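Local coordinates for protein inorganic pyrophosphatase (Shewanella sp. AS-11, PDB 6LL8) that probably catalyses the metal-dependent hydrolysis of pyrophosphate to two phosphate ions, as a two-domain family II pyrophosphatase, at residues A[8-12]-A[200-204]; A[116-122]-A[140-144]; A[258-264]-A[285-291]. All coordinates share one frame. Residues are numbered along the deposited sequence.

Interaction 1: residues A[8-12]-A[200-204]; sequences GHKIP and MRDFK. With MG (magnesium ion), chain C; 2PN (imidodiphosphoric acid), chain I.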
ATOM      1  N   GLY A   8       7.083   6.583   2.717  1.00  7.76           N
ATOM      2  CA  GLY A   8       6.372   5.309   2.669  1.00  7.73           C
ATOM      3  C   GLY A   8       7.097   4.258   1.872  1.00  7.27           C
ATOM      4  O   GLY A   8       8.289   4.340   1.615  1.00  8.56           O
ATOM      5  N   HIS A   9       6.369   3.204   1.536  1.00  6.97           N
ATOM      6  CA  HIS A   9       7.022   2.035   0.934  1.00  7.79           C
ATOM      7  C   HIS A   9       7.523   2.309  -0.471  1.00  8.28           C
ATOM      8  O   HIS A   9       6.967   3.129  -1.211  1.00  8.50           O
ATOM      9  CB  HIS A   9       6.146   0.773   1.007  1.00  7.37           C
ATOM     10  CG  HIS A   9       4.738   0.855   0.510  1.00  7.33           C
ATOM     11  ND1 HIS A   9       4.393   0.881  -0.833  1.00  7.62           N
ATOM     12  CD2 HIS A   9       3.566   0.852   1.193  1.00  6.81           C
ATOM     13  CE1 HIS A   9       3.040   0.921  -0.900  1.00  7.53           C
ATOM     14  NE2 HIS A   9       2.508   0.906   0.318  1.00  7.06           N
ATOM     15  N   LYS A  10       8.506   1.506  -0.879  1.00  8.01           N
ATOM     16  CA  LYS A  10       8.841   1.343  -2.289  1.00  8.76           C
ATOM     17  C   LYS A  10       7.563   1.076  -3.070  1.00  9.09           C
ATOM     18  O   LYS A  10       6.661   0.417  -2.575  1.00  8.60           O
ATOM     19  CB  LYS A  10       9.833   0.201  -2.462  1.00 10.63           C
ATOM     20  CG  LYS A  10      11.274   0.491  -2.099  1.00 12.76           C
ATOM     21  CD  LYS A  10      12.211  -0.640  -2.441  1.00 15.88           C
ATOM     22  CE  LYS A  10      13.662  -0.249  -2.324  1.00 19.59           C
ATOM     23  NZ  LYS A  10      14.484  -1.407  -2.767  1.00 24.02           N
ATOM     24  N   ILE A  11       7.537   1.567  -4.296  1.00  8.81           N
ATOM     25  CA  ILE A  11       6.328   1.452  -5.149  1.00  8.81           C
ATOM     26  C   ILE A  11       5.168   2.048  -4.363  1.00  8.55           C
ATOM     27  O   ILE A  11       4.219   1.391  -3.921  1.00  9.03           O
ATOM     28  CB  ILE A  11       6.079   0.037  -5.684  1.00 10.21           C
ATOM     29  CG1 ILE A  11       7.368  -0.446  -6.383  1.00 13.79           C
ATOM     30  CG2 ILE A  11       4.879   0.059  -6.631  1.00 11.20           C
ATOM     31  CD1 ILE A  11       7.276  -1.773  -7.011  1.00 15.76           C
ATOM     32  N   PRO A  12       5.252   3.352  -4.073  1.00  8.74           N
ATOM     33  CA  PRO A  12       4.294   3.951  -3.141  1.00  8.41           C
ATOM     34  C   PRO A  12       2.891   3.956  -3.734  1.00  8.42           C
ATOM     35  O   PRO A  12       2.689   4.211  -4.912  1.00 10.08           O
ATOM     36  CB  PRO A  12       4.809   5.365  -2.972  1.00  9.74           C
ATOM     37  CG  PRO A  12       5.628   5.642  -4.196  1.00  9.74           C
ATOM     38  CD  PRO A  12       6.283   4.303  -4.518  1.00 10.27           C
ATOM     39  N   MET A 200       4.010  -4.251 -11.851  1.00  9.55           N
ATOM     40  CA  MET A 200       4.769  -3.456 -10.881  1.00 10.20           C
ATOM     41  C   MET A 200       3.964  -2.319 -10.283  1.00  9.66           C
ATOM     42  O   MET A 200       4.497  -1.635  -9.412  1.00 11.19           O
ATOM     43  CB  MET A 200       6.033  -2.875 -11.524  1.00 11.09           C
ATOM     44  CG  MET A 200       7.016  -3.918 -12.009  1.00 14.47           C
ATOM     45  SD  MET A 200       7.533  -5.073 -10.792  1.00 19.05           S
ATOM     46  CE  MET A 200       8.282  -3.969  -9.627  1.00 20.27           C
ATOM     47  N   ARG A 201       2.742  -2.090 -10.700  1.00  9.38           N
ATOM     48  CA  ARG A 201       2.018  -0.875 -10.271  1.00  9.67           C
ATOM     49  C   ARG A 201       1.791  -0.867  -8.757  1.00 10.20           C
ATOM     50  O   ARG A 201       1.838   0.218  -8.172  1.00  9.82           O
ATOM     51  CB  ARG A 201       0.682  -0.798 -10.995  1.00 11.01           C
ATOM     52  CG  ARG A 201      -0.188   0.357 -10.532  1.00 12.24           C
ATOM     53  CD  ARG A 201      -1.134   0.804 -11.590  1.00 13.91           C
ATOM     54  NE  ARG A 201      -0.418   1.469 -12.664  1.00 14.80           N
ATOM     55  CZ  ARG A 201      -0.966   1.735 -13.842  1.00 14.98           C
ATOM     56  NH1 ARG A 201      -2.210   1.366 -14.086  1.00 17.43           N
ATOM     57  NH2 ARG A 201      -0.248   2.317 -14.770  1.00 18.77           N
ATOM     58  N   ASP A 202       1.486  -2.015  -8.180  1.00  9.20           N
ATOM     59  CA  ASP A 202       1.145  -2.117  -6.750  1.00 10.11           C
ATOM     60  C   ASP A 202       1.769  -3.393  -6.234  1.00  9.64           C
ATOM     61  O   ASP A 202       1.048  -4.335  -5.859  1.00 11.11           O
ATOM     62  CB  ASP A 202      -0.355  -2.066  -6.568  1.00 10.23           C
ATOM     63  CG  ASP A 202      -0.873  -2.117  -5.159  1.00 10.84           C
ATOM     64  OD1 ASP A 202      -0.047  -2.000  -4.235  1.00 10.87           O
ATOM     65  OD2 ASP A 202      -2.137  -2.194  -5.043  1.00 12.87           O
ATOM     66  N   PHE A 203       3.078  -3.418  -6.275  1.00 10.23           N
ATOM     67  CA  PHE A 203       3.897  -4.617  -6.073  1.00  9.66           C
ATOM     68  C   PHE A 203       4.753  -4.468  -4.842  1.00  9.52           C
ATOM     69  O   PHE A 203       5.341  -3.395  -4.653  1.00 10.25           O
ATOM     70  CB  PHE A 203       4.763  -4.812  -7.319  1.00 10.05           C
ATOM     71  CG  PHE A 203       5.668  -6.015  -7.255  1.00 11.33           C
ATOM     72  CD1 PHE A 203       6.932  -5.894  -6.705  1.00 13.98           C
ATOM     73  CD2 PHE A 203       5.232  -7.240  -7.727  1.00 13.04           C
ATOM     74  CE1 PHE A 203       7.767  -6.992  -6.644  1.00 15.24           C
ATOM     75  CE2 PHE A 203       6.074  -8.347  -7.631  1.00 14.33           C
ATOM     76  CZ  PHE A 203       7.326  -8.205  -7.088  1.00 14.26           C
ATOM     77  N   LYS A 204       4.833  -5.528  -4.049  1.00  8.38           N
ATOM     78  CA  LYS A 204       5.672  -5.562  -2.853  1.00  8.55           C
ATOM     79  C   LYS A 204       6.426  -6.875  -2.791  1.00  8.54           C
ATOM     80  O   LYS A 204       5.856  -7.933  -3.056  1.00  9.48           O
ATOM     81  CB  LYS A 204       4.834  -5.431  -1.588  1.00  9.29           C
ATOM     82  CG  LYS A 204       4.127  -4.083  -1.470  1.00  8.69           C
ATOM     83  CD  LYS A 204       3.233  -4.039  -0.245  1.00  9.47           C
ATOM     84  CE  LYS A 204       2.528  -2.695  -0.106  1.00  9.50           C
ATOM     85  NZ  LYS A 204       1.662  -2.690   1.084  1.00  8.98           N
TER
HETATM   86 MG    MG C 401       0.441   1.296   1.017  1.00  6.59          MG
HETATM   87  P1  2PN I 407      -1.379  -1.092   1.822  1.00  7.60           P
HETATM   88  O1  2PN I 407       0.018  -0.564   1.508  1.00  7.96           O
HETATM   89  O2  2PN I 407      -2.339  -0.885   0.680  1.00  7.90           O
HETATM   90  O3  2PN I 407      -1.897  -0.516   3.127  1.00  7.99           O
HETATM   91  N1  2PN I 407      -1.226  -2.713   2.058  1.00  7.29           N
HETATM   92  P2  2PN I 407      -1.685  -4.061   1.225  1.00  8.36           P
HETATM   93  O4  2PN I 407      -0.409  -4.889   1.109  1.00  9.41           O
HETATM   94  O5  2PN I 407      -2.182  -3.631  -0.139  1.00  8.34           O
HETATM   95  O6  2PN I 407      -2.743  -4.764   2.041  1.00  8.99           O
HETATM   96  O   HOH W   1       7.115  -2.326  -2.740  1.00 14.23           O
HETATM   97  O   HOH W   2       1.557   0.211  -3.987  1.00 12.85           O
HETATM   98  O   HOH W   3       3.834  -1.222  -3.433  1.00 19.09           O
HETATM   99  O   HOH W   4       0.733   1.568  -6.017  1.00 20.83           O
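The imidazole of H9 lies under the aliphatic end of K204: K204 CE sits 3.8 Å from the ring centroid and 16° off the ring normal, a CH-pi contact over the face. Both then lead to the same ligand atom, H9 through the metal and K204 directly. H9 NE2 binds the magnesium at 2.2 Å, the metal takes O1 of imidodiphosphate at 2.0 Å, and K204 NZ donates to 2PN O1 (2.7 Å) and 2PN O4 (3.0 Å), one on each phosphoryl group. D13 and D73 share this metal with H9. H9 ND1 steadies the ring by donating to K10 O at 2.9 Å. I11 supplies the apolar part: its CD1 meets M200 CE at 3.6 Å and F203 CB at 4.0 Å. No direct hydrogen bond joins the segments; water does. Water 1 donates to K10 O and F203 O, both at 2.8 Å, and water 2 lies 2.9 Å from I11 O and 2.7 Å from D202 OD1; D202 is also salt-bridged to R294. A metal-binding DHH loop and a DHHA2 lysine meeting at a watered seam, both directed at the pyrophosphate analogue, mark the interdomain active site of family II pyrophosphatases.

Interaction 2: residues A[116-122]-A[140-144]; sequences CSNTVIK and MMCAI. Unlike the reference sequence in segment 116-122: S117 (reference Arg).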
ATOM      1  N   CYS A 116      -6.149   1.971   7.323  1.00  8.21           N
ATOM      2  CA  CYS A 116      -5.301   2.903   6.566  1.00  7.56           C
ATOM      3  C   CYS A 116      -4.288   3.571   7.489  1.00  7.87           C
ATOM      4  O   CYS A 116      -4.665   3.972   8.601  1.00  8.33           O
ATOM      5  CB  CYS A 116      -6.182   3.912   5.869  1.00  8.38           C
ATOM      6  SG  CYS A 116      -5.277   5.043   4.800  1.00  9.39           S
ATOM      7  N   SER A 117      -3.057   3.771   7.021  1.00  7.56           N
ATOM      8  CA  SER A 117      -2.088   4.518   7.831  1.00  7.38           C
ATOM      9  C   SER A 117      -2.605   5.914   8.123  1.00  7.33           C
ATOM     10  O   SER A 117      -2.324   6.471   9.200  1.00  8.08           O
ATOM     11  CB  SER A 117      -0.747   4.638   7.139  1.00  8.73           C
ATOM     12  OG  SER A 117      -0.134   3.398   6.879  1.00  8.97           O
ATOM     13  N   ASN A 118      -3.315   6.529   7.198  1.00  7.34           N
ATOM     14  CA  ASN A 118      -3.814   7.906   7.387  1.00  7.84           C
ATOM     15  C   ASN A 118      -4.864   7.968   8.484  1.00  7.91           C
ATOM     16  O   ASN A 118      -5.028   9.061   9.052  1.00  8.41           O
ATOM     17  CB  ASN A 118      -4.292   8.534   6.075  1.00  8.24           C
ATOM     18  CG  ASN A 118      -3.166   9.145   5.271  1.00  9.19           C
ATOM     19  OD1 ASN A 118      -2.835  10.311   5.516  1.00 12.20           O
ATOM     20  ND2 ASN A 118      -2.508   8.378   4.408  1.00  9.62           N
ATOM     21  N   THR A 119      -5.535   6.870   8.807  1.00  7.38           N
ATOM     22  CA  THR A 119      -6.429   6.838   9.995  1.00  7.83           C
ATOM     23  C   THR A 119      -5.590   7.068  11.244  1.00  7.83           C
ATOM     24  O   THR A 119      -6.003   7.809  12.170  1.00  8.78           O
ATOM     25  CB  THR A 119      -7.218   5.545  10.024  1.00  8.45           C
ATOM     26  OG1 THR A 119      -7.990   5.516   8.824  1.00  9.06           O
ATOM     27  CG2 THR A 119      -8.101   5.414  11.239  1.00  9.67           C
ATOM     28  N   VAL A 120      -4.435   6.420  11.311  1.00  7.52           N
ATOM     29  CA  VAL A 120      -3.525   6.584  12.464  1.00  7.60           C
ATOM     30  C   VAL A 120      -2.933   7.999  12.449  1.00  7.57           C
ATOM     31  O   VAL A 120      -2.809   8.634  13.498  1.00  8.32           O
ATOM     32  CB  VAL A 120      -2.434   5.513  12.453  1.00  7.83           C
ATOM     33  CG1 VAL A 120      -1.623   5.612  13.748  1.00  8.58           C
ATOM     34  CG2 VAL A 120      -3.007   4.121  12.296  1.00  9.12           C
ATOM     35  N   ILE A 121      -2.557   8.537  11.292  1.00  7.64           N
ATOM     36  CA  ILE A 121      -2.043   9.912  11.250  1.00  7.72           C
ATOM     37  C   ILE A 121      -3.117  10.872  11.748  1.00  7.68           C
ATOM     38  O   ILE A 121      -2.778  11.811  12.459  1.00  8.91           O
ATOM     39  CB  ILE A 121      -1.525  10.230   9.839  1.00  7.72           C
ATOM     40  CG1 ILE A 121      -0.342   9.325   9.496  1.00  7.87           C
ATOM     41  CG2 ILE A 121      -1.152  11.690   9.729  1.00  8.82           C
ATOM     42  CD1 ILE A 121       0.094   9.379   8.045  1.00  8.27           C
ATOM     43  N   LYS A 122      -4.384  10.649  11.445  1.00  8.00           N
ATOM     44  CA  LYS A 122      -5.443  11.531  11.988  1.00  9.01           C
ATOM     45  C   LYS A 122      -5.417  11.447  13.508  1.00  8.87           C
ATOM     46  O   LYS A 122      -5.570  12.484  14.173  1.00  9.91           O
ATOM     47  CB  LYS A 122      -6.782  11.147  11.372  1.00 10.48           C
ATOM     48  CG  LYS A 122      -7.834  12.222  11.439  1.00 15.27           C
ATOM     49  CD  LYS A 122      -8.540  12.369  12.678  1.00 16.77           C
ATOM     50  CE  LYS A 122      -9.627  13.441  12.523  1.00 17.78           C
ATOM     51  NZ  LYS A 122     -10.349  13.506  13.789  1.00 18.59           N
ATOM     52  N   MET A 140      -6.029  12.858   2.816  1.00  8.11           N
ATOM     53  CA  MET A 140      -6.117  11.817   3.847  1.00  8.55           C
ATOM     54  C   MET A 140      -7.396  10.997   3.670  1.00  7.96           C
ATOM     55  O   MET A 140      -7.383   9.768   3.739  1.00  8.84           O
ATOM     56  CB  MET A 140      -6.066  12.441   5.235  1.00  7.86           C
ATOM     57  CG  MET A 140      -4.729  13.081   5.608  1.00  8.39           C
ATOM     58  SD  MET A 140      -4.749  13.855   7.224  1.00  9.43           S
ATOM     59  CE  MET A 140      -4.824  12.421   8.282  1.00 11.21           C
ATOM     60  N   MET A 141      -8.492  11.699   3.433  1.00  8.12           N
ATOM     61  CA  MET A 141      -9.787  11.054   3.184  1.00  8.12           C
ATOM     62  C   MET A 141      -9.671  10.090   2.006  1.00  8.28           C
ATOM     63  O   MET A 141     -10.130   8.940   2.081  1.00  8.92           O
ATOM     64  CB  MET A 141     -10.813  12.139   2.907  1.00  8.93           C
ATOM     65  CG  MET A 141     -12.221  11.615   2.639  1.00  9.63           C
ATOM     66  SD  MET A 141     -13.244  12.729   1.652  1.00 10.89           S
ATOM     67  CE  MET A 141     -12.392  12.587   0.088  1.00 11.69           C
ATOM     68  N   CYS A 142      -9.078  10.567   0.917  1.00  8.32           N
ATOM     69  CA  CYS A 142      -8.932   9.720  -0.286  1.00  8.49           C
ATOM     70  C   CYS A 142      -8.083   8.499   0.045  1.00  8.29           C
ATOM     71  O   CYS A 142      -8.399   7.379  -0.409  1.00  8.96           O
ATOM     72  CB  CYS A 142      -8.321  10.484  -1.441  1.00  9.50           C
ATOM     73  SG  CYS A 142      -9.413  11.703  -2.177  1.00 10.65           S
ATOM     74  N   ALA A 143      -6.978   8.684   0.751  1.00  8.36           N
ATOM     75  CA  ALA A 143      -6.131   7.532   1.081  1.00  8.10           C
ATOM     76  C   ALA A 143      -6.915   6.470   1.846  1.00  7.57           C
ATOM     77  O   ALA A 143      -6.764   5.262   1.565  1.00  8.84           O
ATOM     78  CB  ALA A 143      -4.938   7.969   1.885  1.00  9.90           C
ATOM     79  N   ILE A 144      -7.764   6.875   2.789  1.00  7.61           N
ATOM     80  CA  ILE A 144      -8.501   5.894   3.606  1.00  8.07           C
ATOM     81  C   ILE A 144      -9.550   5.209   2.731  1.00  8.21           C
ATOM     82  O   ILE A 144      -9.750   3.999   2.856  1.00  8.71           O
ATOM     83  CB  ILE A 144      -9.106   6.562   4.850  1.00  8.07           C
ATOM     84  CG1 ILE A 144      -8.047   7.235   5.728  1.00  8.40           C
ATOM     85  CG2 ILE A 144      -9.898   5.524   5.646  1.00  8.69           C
ATOM     86  CD1 ILE A 144      -8.600   8.224   6.700  1.00 10.65           C
TER
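Two neighbouring helices of the DHH domain, 117-128 and 134-147, pack at 140° between the N-to-C directions of their short segments, with axes 8.9 Å apart, a helical hairpin with broadly opposed but well inclined arms. The main bump is M140. Its side chain reaches across until CE lies 4.0 Å from I121 CG2 and 3.9 Å from K122 CB, filling the hollow beside the second turn of 117-122. N118 points back the other way, its amide set over the small A143, with ND2 3.5 Å from A143 CB and OD1 3.4 Å from M140 CG. I144 is the next bump, its CG1 4.0 Å from N118 CB and its CD1 3.5 Å from T119 OG1. C116 ends the row, SG 3.7 Å from I144 CG1 and 4.1 Å from A143 CB. N118 ND2 bonds D15, a metal ligand, and T119 OG1 bonds D160, whereas N118 OD1, buried against M140, has no partner in the model. S117 (arginine in the reference sequence) lies off the contact, toward the metal site, its OG bonding D73. C116 is also the N-cap of its helix, its SG accepting a weak hydrogen bond from N118 N at 3.4 Å.

Interaction 3: residues A[258-264]-A[285-291]; sequences KEGSEML and RVWLDGV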
ATOM      1  N   LYS A 258     -17.293  -7.739  -7.197  1.00 15.24           N
ATOM      2  CA  LYS A 258     -17.443  -9.170  -6.802  1.00 18.09           C
ATOM      3  C   LYS A 258     -16.866  -9.382  -5.401  1.00 15.44           C
ATOM      4  O   LYS A 258     -17.176 -10.390  -4.749  1.00 16.39           O
ATOM      5  CB  LYS A 258     -16.672 -10.120  -7.746  1.00 18.69           C
ATOM      6  CG  LYS A 258     -17.199 -10.222  -9.173  1.00 21.33           C
ATOM      7  CD  LYS A 258     -16.267 -11.040 -10.085  1.00 23.95           C
ATOM      8  CE  LYS A 258     -16.740 -11.048 -11.525  1.00 31.16           C
ATOM      9  NZ  LYS A 258     -17.046  -9.675 -12.016  1.00 41.02           N
ATOM     10  N   GLU A 259     -15.942  -8.515  -5.010  1.00 12.50           N
ATOM     11  CA  GLU A 259     -15.188  -8.636  -3.750  1.00 12.46           C
ATOM     12  C   GLU A 259     -14.447  -9.971  -3.706  1.00 13.95           C
ATOM     13  O   GLU A 259     -14.539 -10.726  -2.727  1.00 18.43           O
ATOM     14  CB  GLU A 259     -16.079  -8.441  -2.534  1.00 13.10           C
ATOM     15  CG  GLU A 259     -16.758  -7.082  -2.519  1.00 14.10           C
ATOM     16  CD  GLU A 259     -17.543  -6.715  -1.284  1.00 17.12           C
ATOM     17  OE1 GLU A 259     -17.393  -7.408  -0.286  1.00 20.86           O
ATOM     18  OE2 GLU A 259     -18.361  -5.787  -1.372  1.00 21.63           O
ATOM     19  N   GLY A 260     -13.635 -10.231  -4.702  1.00 11.10           N
ATOM     20  CA  GLY A 260     -12.757 -11.405  -4.724  1.00 11.25           C
ATOM     21  C   GLY A 260     -11.610 -11.184  -5.674  1.00 10.31           C
ATOM     22  O   GLY A 260     -11.579 -10.155  -6.396  1.00 10.95           O
ATOM     23  N   SER A 261     -10.662 -12.110  -5.671  1.00  9.86           N
ATOM     24  CA  SER A 261      -9.444 -11.962  -6.486  1.00 10.00           C
ATOM     25  C   SER A 261      -9.147 -13.242  -7.233  1.00 10.52           C
ATOM     26  O   SER A 261      -9.234 -14.326  -6.639  1.00 11.26           O
ATOM     27  CB  SER A 261      -8.240 -11.626  -5.612  1.00  9.87           C
ATOM     28  OG  SER A 261      -8.391 -10.391  -4.928  1.00 10.59           O
ATOM     29  N   GLU A 262      -8.670 -13.097  -8.464  1.00 10.89           N
ATOM     30  CA  GLU A 262      -7.989 -14.210  -9.135  1.00 11.42           C
ATOM     31  C   GLU A 262      -6.501 -14.036  -8.877  1.00 10.75           C
ATOM     32  O   GLU A 262      -5.973 -12.962  -9.209  1.00 13.67           O
ATOM     33  CB  GLU A 262      -8.312 -14.206 -10.622  1.00 13.26           C
ATOM     34  CG  GLU A 262      -7.678 -15.396 -11.308  1.00 15.58           C
ATOM     35  CD  GLU A 262      -8.029 -15.597 -12.749  1.00 18.20           C
ATOM     36  OE1 GLU A 262      -7.926 -14.636 -13.478  1.00 21.46           O
ATOM     37  OE2 GLU A 262      -8.338 -16.729 -13.110  1.00 21.03           O
ATOM     38  N   MET A 263      -5.848 -15.047  -8.371  1.00 10.19           N
ATOM     39  CA  MET A 263      -4.409 -14.986  -8.152  1.00 10.64           C
ATOM     40  C   MET A 263      -3.697 -15.760  -9.235  1.00 10.12           C
ATOM     41  O   MET A 263      -3.991 -16.927  -9.459  1.00 11.42           O
ATOM     42  CB  MET A 263      -4.039 -15.557  -6.788  1.00 11.36           C
ATOM     43  CG  MET A 263      -2.566 -15.421  -6.453  1.00 12.51           C
ATOM     44  SD  MET A 263      -2.084 -16.246  -4.923  1.00 13.98           S
ATOM     45  CE  MET A 263      -2.530 -14.976  -3.742  1.00 14.18           C
ATOM     46  N   LEU A 264      -2.765 -15.104  -9.897  1.00 10.76           N
ATOM     47  CA  LEU A 264      -1.828 -15.715 -10.856  1.00 11.03           C
ATOM     48  C   LEU A 264      -0.576 -16.082 -10.066  1.00 10.67           C
ATOM     49  O   LEU A 264      -0.071 -15.218  -9.313  1.00 11.29           O
ATOM     50  CB  LEU A 264      -1.501 -14.757 -11.996  1.00 11.97           C
ATOM     51  CG  LEU A 264      -2.684 -14.111 -12.712  1.00 13.70           C
ATOM     52  CD1 LEU A 264      -2.205 -13.202 -13.835  1.00 14.96           C
ATOM     53  CD2 LEU A 264      -3.667 -15.129 -13.220  1.00 15.54           C
ATOM     54  N   ARG A 285      -3.468 -20.517 -11.819  1.00 12.06           N
ATOM     55  CA  ARG A 285      -4.513 -19.548 -11.448  1.00 12.70           C
ATOM     56  C   ARG A 285      -5.371 -20.138 -10.355  1.00 11.85           C
ATOM     57  O   ARG A 285      -5.668 -21.366 -10.359  1.00 13.68           O
ATOM     58  CB  ARG A 285      -5.398 -19.212 -12.647  1.00 13.43           C
ATOM     59  CG  ARG A 285      -4.620 -18.765 -13.870  1.00 13.79           C
ATOM     60  CD  ARG A 285      -5.590 -18.285 -14.910  1.00 16.16           C
ATOM     61  NE  ARG A 285      -4.906 -17.942 -16.136  1.00 17.09           N
ATOM     62  CZ  ARG A 285      -5.496 -17.732 -17.302  1.00 17.31           C
ATOM     63  NH1 ARG A 285      -6.808 -17.818 -17.413  1.00 18.15           N
ATOM     64  NH2 ARG A 285      -4.765 -17.453 -18.367  1.00 18.74           N
ATOM     65  N   VAL A 286      -5.854 -19.278  -9.472  1.00 12.49           N
ATOM     66  CA  VAL A 286      -6.837 -19.714  -8.455  1.00 13.35           C
ATOM     67  C   VAL A 286      -7.780 -18.549  -8.172  1.00 12.38           C
ATOM     68  O   VAL A 286      -7.322 -17.404  -7.995  1.00 12.61           O
ATOM     69  CB  VAL A 286      -6.164 -20.265  -7.179  1.00 15.59           C
ATOM     70  CG1 VAL A 286      -5.287 -19.249  -6.468  1.00 14.86           C
ATOM     71  CG2 VAL A 286      -7.198 -20.839  -6.215  1.00 17.36           C
ATOM     72  N   TRP A 287      -9.056 -18.818  -8.055  1.00 13.03           N
ATOM     73  CA  TRP A 287     -10.068 -17.822  -7.651  1.00 12.76           C
ATOM     74  C   TRP A 287     -10.219 -17.874  -6.150  1.00 12.99           C
ATOM     75  O   TRP A 287     -10.449 -18.953  -5.560  1.00 14.29           O
ATOM     76  CB  TRP A 287     -11.417 -18.082  -8.322  1.00 14.55           C
ATOM     77  CG  TRP A 287     -12.459 -17.128  -7.853  1.00 14.11           C
ATOM     78  CD1 TRP A 287     -13.496 -17.418  -7.015  1.00 15.88           C
ATOM     79  CD2 TRP A 287     -12.508 -15.704  -8.054  1.00 13.85           C
ATOM     80  NE1 TRP A 287     -14.208 -16.291  -6.732  1.00 16.36           N
ATOM     81  CE2 TRP A 287     -13.656 -15.223  -7.383  1.00 14.81           C
ATOM     82  CE3 TRP A 287     -11.760 -14.807  -8.819  1.00 15.22           C
ATOM     83  CZ2 TRP A 287     -14.018 -13.881  -7.381  1.00 15.06           C
ATOM     84  CZ3 TRP A 287     -12.131 -13.473  -8.827  1.00 16.00           C
ATOM     85  CH2 TRP A 287     -13.243 -13.012  -8.115  1.00 16.29           C
ATOM     86  N   LEU A 288     -10.039 -16.715  -5.532  1.00 11.71           N
ATOM     87  CA  LEU A 288     -10.086 -16.531  -4.072  1.00 11.52           C
ATOM     88  C   LEU A 288     -11.289 -15.655  -3.755  1.00 11.73           C
ATOM     89  O   LEU A 288     -11.200 -14.427  -3.677  1.00 11.53           O
ATOM     90  CB  LEU A 288      -8.785 -15.929  -3.551  1.00 12.28           C
ATOM     91  CG  LEU A 288      -7.525 -16.736  -3.890  1.00 12.88           C
ATOM     92  CD1 LEU A 288      -6.297 -15.961  -3.446  1.00 14.56           C
ATOM     93  CD2 LEU A 288      -7.554 -18.118  -3.267  1.00 14.10           C
ATOM     94  N   ASP A 289     -12.425 -16.292  -3.554  1.00 13.50           N
ATOM     95  CA  ASP A 289     -13.674 -15.604  -3.196  1.00 13.86           C
ATOM     96  C   ASP A 289     -13.432 -14.777  -1.930  1.00 11.48           C
ATOM     97  O   ASP A 289     -12.810 -15.281  -0.989  1.00 13.01           O
ATOM     98  CB  ASP A 289     -14.769 -16.638  -2.983  1.00 17.17           C
ATOM     99  CG  ASP A 289     -16.071 -16.033  -2.546  1.00 23.28           C
ATOM    100  OD1 ASP A 289     -16.725 -15.492  -3.405  1.00 30.63           O
ATOM    101  OD2 ASP A 289     -16.344 -16.058  -1.301  1.00 30.71           O
ATOM    102  N   GLY A 290     -13.964 -13.552  -1.897  1.00 11.66           N
ATOM    103  CA  GLY A 290     -13.919 -12.713  -0.697  1.00 10.68           C
ATOM    104  C   GLY A 290     -12.590 -12.013  -0.493  1.00 11.10           C
ATOM    105  O   GLY A 290     -12.523 -11.164   0.410  1.00 12.37           O
ATOM    106  N   VAL A 291     -11.555 -12.305  -1.275  1.00  9.97           N
ATOM    107  CA  VAL A 291     -10.226 -11.733  -1.005  1.00  9.94           C
ATOM    108  C   VAL A 291     -10.108 -10.375  -1.664  1.00  9.85           C
ATOM    109  O   VAL A 291     -10.124 -10.238  -2.906  1.00 10.63           O
ATOM    110  CB  VAL A 291      -9.120 -12.697  -1.424  1.00 10.64           C
ATOM    111  CG1 VAL A 291      -7.767 -12.015  -1.352  1.00 11.10           C
ATOM    112  CG2 VAL A 291      -9.162 -13.923  -0.550  1.00 11.89           C
TER
HETATM  113  O   HOH W   5     -15.708 -12.987  -4.162  1.00 20.36           O
HETATM  114  O   HOH W   6      -8.992 -17.541 -15.496  1.00 26.05           O
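Strands 260-264 and 285-289 run antiparallel, 161° between their directions and 4.7 Å apart at closest approach. S261 with L288 and M263 with V286 are the hydrogen-bonded pairs: S261 N to L288 O is 3.1 Å, L288 N to S261 O 2.8 Å, M263 N to V286 O 2.8 Å and V286 N to M263 O 3.0 Å. Between and beyond them, E262 with W287 and L264 with R285 are non-hydrogen-bonded pairs. At one end E259 and G260 form a G1 bulge opposite D255; at the other strand's end a type II turn, L288 to V291, puts G290 at positive phi and brings V291 O to S261 OG, which donates to it at 2.7 Å.

The face with M263, V286 and L288 is mostly apolar, S261 being its polar member. M263 CB meets V286 CG1 and M263 CE meets L288 CD1, both at 3.9 Å, and V298 of helix 294-307 packs against M263 on this face. On the other face W287 lies back over the neighbouring strand, its CH2 3.5 Å from G260 C and its CZ3 3.5 Å from E262 N. A CB on G260 would run into this indole. E262 OE2 and R285 NH1 are bridged by water 6 at 2.6 and 2.9 Å, while E262 also pairs with K230 and R285 with E234 on helix 230-243.

The contact adds strand 285-289 as the edge of the DHHA2 sheet, greasy toward helix 294-307; its other face mixes W287, L264 packed on helix 230-243, and E262 and R285, whose charges are met by that helix.

In the fold
Interaction 1 is where the two domains meet over the ligand, and the other contacts lie one in each domain. Interaction 2, nested in the chain loop that interaction 1 closes, is about 17 Å from it centre to centre, about 7 Å between nearest atoms; the C116 side chain is about 5 Å from a magnesium and about 7 Å from imidodiphosphate. Interaction 3 is about 21 Å from interaction 1 between centres, yet both reach the same DHHA2 sheet, whose outermost strands are 203-208 and 285-289. It lies away from the site: the V291 side chain is about 9 Å from the ligand and that of S261 about 11 Å from a magnesium. Interactions 2 and 3 are about 26 Å apart between centres.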